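PDB 3TOV: glycosyl transferase family 9 from Veillonella parvula, which probably transfers a sugar, such as a heptose, from a nucleotide-activated donor to a glycan acceptor, as in related GT-B heptosyltransferases. Local coordinates for residues Lys9-Val13 with Ile84-Thr90. Residue numbers count along the deposited sequence, not the author numbering.
Sequences KRIVV and INAKGKT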
ATOM      1  N   LYS A   9     -13.410  19.108 -16.281  1.00 80.30           N
ATOM      2  CA  LYS A   9     -13.787  17.940 -17.075  1.00 75.70           C
ATOM      3  C   LYS A   9     -14.289  16.777 -16.204  1.00 66.46           C
ATOM      4  O   LYS A   9     -13.956  16.682 -15.025  1.00 56.17           O
ATOM      5  CB  LYS A   9     -12.594  17.471 -17.931  1.00 67.07           C
ATOM      6  CG  LYS A   9     -11.890  18.550 -18.736  1.00 57.58           C
ATOM      7  CD  LYS A   9     -12.856  19.251 -19.662  1.00 64.70           C
ATOM      8  CE  LYS A   9     -12.184  19.644 -20.964  1.00 68.54           C
ATOM      9  NZ  LYS A   9     -11.598  18.439 -21.623  1.00 68.71           N
ATOM     10  N   ARG A  10     -15.093  15.897 -16.793  1.00 64.48           N
ATOM     11  CA  ARG A  10     -15.462  14.652 -16.135  1.00 63.70           C
ATOM     12  C   ARG A  10     -14.448  13.600 -16.512  1.00 58.66           C
ATOM     13  O   ARG A  10     -14.248  13.323 -17.693  1.00 54.33           O
ATOM     14  CB  ARG A  10     -16.848  14.181 -16.562  1.00 73.36           C
ATOM     15  CG  ARG A  10     -17.973  15.052 -16.054  1.00 84.51           C
ATOM     16  CD  ARG A  10     -19.328  14.388 -16.241  1.00 89.09           C
ATOM     17  NE  ARG A  10     -19.992  14.190 -14.956  1.00 86.42           N
ATOM     18  CZ  ARG A  10     -20.125  13.011 -14.360  1.00 78.80           C
ATOM     19  NH1 ARG A  10     -19.651  11.914 -14.948  1.00 77.66           N
ATOM     20  NH2 ARG A  10     -20.739  12.932 -13.183  1.00 72.31           N
ATOM     21  N   ILE A  11     -13.826  13.000 -15.505  1.00 57.20           N
ATOM     22  CA  ILE A  11     -12.708  12.102 -15.740  1.00 57.08           C
ATOM     23  C   ILE A  11     -12.890  10.759 -15.045  1.00 54.59           C
ATOM     24  O   ILE A  11     -13.340  10.697 -13.902  1.00 60.61           O
ATOM     25  CB  ILE A  11     -11.408  12.741 -15.243  1.00 57.70           C
ATOM     26  CG1 ILE A  11     -11.273  14.156 -15.795  1.00 59.54           C
ATOM     27  CG2 ILE A  11     -10.218  11.919 -15.653  1.00 59.15           C
ATOM     28  CD1 ILE A  11     -10.257  14.981 -15.058  1.00 58.52           C
ATOM     29  N   VAL A  12     -12.547   9.681 -15.736  1.00 47.03           N
ATOM     30  CA  VAL A  12     -12.534   8.373 -15.096  1.00 50.17           C
ATOM     31  C   VAL A  12     -11.116   7.786 -14.982  1.00 55.38           C
ATOM     32  O   VAL A  12     -10.316   7.848 -15.916  1.00 56.09           O
ATOM     33  CB  VAL A  12     -13.468   7.381 -15.808  1.00 45.62           C
ATOM     34  CG1 VAL A  12     -13.239   5.971 -15.296  1.00 40.38           C
ATOM     35  CG2 VAL A  12     -14.891   7.783 -15.586  1.00 46.05           C
ATOM     36  N   VAL A  13     -10.810   7.227 -13.818  1.00 52.82           N
ATOM     37  CA  VAL A  13      -9.542   6.548 -13.623  1.00 50.51           C
ATOM     38  C   VAL A  13      -9.822   5.068 -13.413  1.00 53.06           C
ATOM     39  O   VAL A  13     -10.652   4.692 -12.596  1.00 57.78           O
ATOM     40  CB  VAL A  13      -8.771   7.127 -12.425  1.00 46.85           C
ATOM     41  CG1 VAL A  13      -7.368   6.502 -12.306  1.00 37.12           C
ATOM     42  CG2 VAL A  13      -8.675   8.629 -12.572  1.00 50.21           C
ATOM     43  N   ILE A  84     -21.248   4.025 -15.571  1.00 72.59           N
ATOM     44  CA  ILE A  84     -20.528   5.290 -15.667  1.00 70.14           C
ATOM     45  C   ILE A  84     -21.229   6.256 -16.606  1.00 73.28           C
ATOM     46  O   ILE A  84     -21.367   7.435 -16.301  1.00 75.85           O
ATOM     47  CB  ILE A  84     -19.085   5.067 -16.153  1.00 68.46           C
ATOM     48  CG1 ILE A  84     -18.203   4.601 -14.996  1.00 66.64           C
ATOM     49  CG2 ILE A  84     -18.516   6.336 -16.753  1.00 70.55           C
ATOM     50  CD1 ILE A  84     -16.837   4.122 -15.433  1.00 63.26           C
ATOM     51  N   ASN A  85     -21.676   5.738 -17.746  1.00 77.06           N
ATOM     52  CA  ASN A  85     -22.284   6.549 -18.801  1.00 84.17           C
ATOM     53  C   ASN A  85     -23.706   6.997 -18.497  1.00 87.94           C
ATOM     54  O   ASN A  85     -24.278   7.834 -19.204  1.00 88.84           O
ATOM     55  CB  ASN A  85     -22.281   5.782 -20.122  1.00 83.01           C
ATOM     56  CG  ASN A  85     -20.912   5.710 -20.737  1.00 75.11           C
ATOM     57  OD1 ASN A  85     -20.041   6.519 -20.421  1.00 67.93           O
ATOM     58  ND2 ASN A  85     -20.709   4.739 -21.622  1.00 75.64           N
ATOM     59  N   ALA A  86     -24.285   6.417 -17.457  1.00 83.16           N
ATOM     60  CA  ALA A  86     -25.609   6.822 -17.039  1.00 83.01           C
ATOM     61  C   ALA A  86     -25.488   8.087 -16.210  1.00 82.84           C
ATOM     62  O   ALA A  86     -26.447   8.846 -16.073  1.00 86.43           O
ATOM     63  CB  ALA A  86     -26.269   5.722 -16.244  1.00 82.40           C
ATOM     64  N   LYS A  87     -24.295   8.313 -15.668  1.00 77.02           N
ATOM     65  CA  LYS A  87     -24.060   9.443 -14.778  1.00 83.54           C
ATOM     66  C   LYS A  87     -23.669  10.757 -15.486  1.00 89.67           C
ATOM     67  O   LYS A  87     -24.014  11.843 -15.009  1.00 98.21           O
ATOM     68  CB  LYS A  87     -23.018   9.066 -13.726  1.00 88.24           C
ATOM     69  CG  LYS A  87     -22.446  10.241 -12.947  1.00 97.11           C
ATOM     70  CD  LYS A  87     -21.216   9.818 -12.137  1.00 98.26           C
ATOM     71  CE  LYS A  87     -20.130   9.164 -13.008  1.00 91.82           C
ATOM     72  NZ  LYS A  87     -18.930   8.768 -12.195  1.00 85.54           N
ATOM     73  N   GLY A  88     -22.962  10.670 -16.613  1.00 68.78           N
ATOM     74  CA  GLY A  88     -22.522  11.871 -17.306  1.00 67.93           C
ATOM     75  C   GLY A  88     -21.588  11.582 -18.462  1.00 75.71           C
ATOM     76  O   GLY A  88     -21.009  10.497 -18.541  1.00 77.67           O
ATOM     77  N   LYS A  89     -21.444  12.552 -19.364  1.00 82.26           N
ATOM     78  CA  LYS A  89     -20.576  12.385 -20.529  1.00 84.57           C
ATOM     79  C   LYS A  89     -19.101  12.578 -20.186  1.00 82.42           C
ATOM     80  O   LYS A  89     -18.565  13.689 -20.218  1.00 80.41           O
ATOM     81  CB  LYS A  89     -21.008  13.270 -21.715  1.00 89.30           C
ATOM     82  CG  LYS A  89     -21.568  14.644 -21.363  1.00 96.82           C
ATOM     83  CD  LYS A  89     -22.179  15.307 -22.610  1.00104.36           C
ATOM     84  CE  LYS A  89     -22.954  16.600 -22.304  1.00106.92           C
ATOM     85  NZ  LYS A  89     -22.087  17.742 -21.875  1.00102.88           N
ATOM     86  N   THR A  90     -18.465  11.463 -19.853  1.00 80.58           N
ATOM     87  CA  THR A  90     -17.046  11.414 -19.520  1.00 80.39           C
ATOM     88  C   THR A  90     -16.141  12.012 -20.606  1.00 72.03           C
ATOM     89  O   THR A  90     -16.166  11.581 -21.753  1.00 68.95           O
ATOM     90  CB  THR A  90     -16.629   9.957 -19.260  1.00 78.95           C
ATOM     91  OG1 THR A  90     -17.343   9.449 -18.120  1.00 73.61           O
ATOM     92  CG2 THR A  90     -15.136   9.875 -19.028  1.00 78.45           C
TER
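This is a strand-to-helix packing contact in the N-terminal Rossmann-like domain of a GT-B fold: the start of the central strand 10-14 meets the C-terminal end of helix 70-87 and the turn that leads from it into the next strand. Arg10 and Val12, alternate residues of the strand, direct their CA-to-CB bonds toward 84-90, while Ile11 between them points away. The meeting of the two segments is made by van der Waals packing, without hydrogen bonds between them, and buries 364 Å² in all. Val12 provides its apolar part, with CG1 4.0 Å from Ile84 CD1; Val12 CG2 also packs 3.9 Å from the hydroxyl oxygen Thr90 OG1. Nearer the surface, the long side chain of Arg10 runs out over the turn. One face of its guanidinium lies against Gly88 CA and Lys87 O, with Arg10 NH1 3.7 Å from Gly88 CA; a beta carbon on Gly88, the first residue to leave helical phi/psi, would collide with Arg10 CZ. Arg10 NH2 comes within 3.2 Å of Lys87 CG, and Arg10 NH1 lies 4.2 Å from Lys87 NZ, a close approach of like charges. The CA atoms come nearest at Arg10 and Thr90, 4.9 Å apart, where the two segments converge. Helix 70-87 is the connection of a beta-alpha-beta crossover from strand 61-65, where Ile84 reaches Ile63, across strands 40-46 and 10-14 to strand 92-95, which runs parallel to strand 10-14; Arg10 and Val12 share backbone hydrogen bonds with Ile92, and Arg10 also with Asp91, while strand 40-46 flanks the other edge.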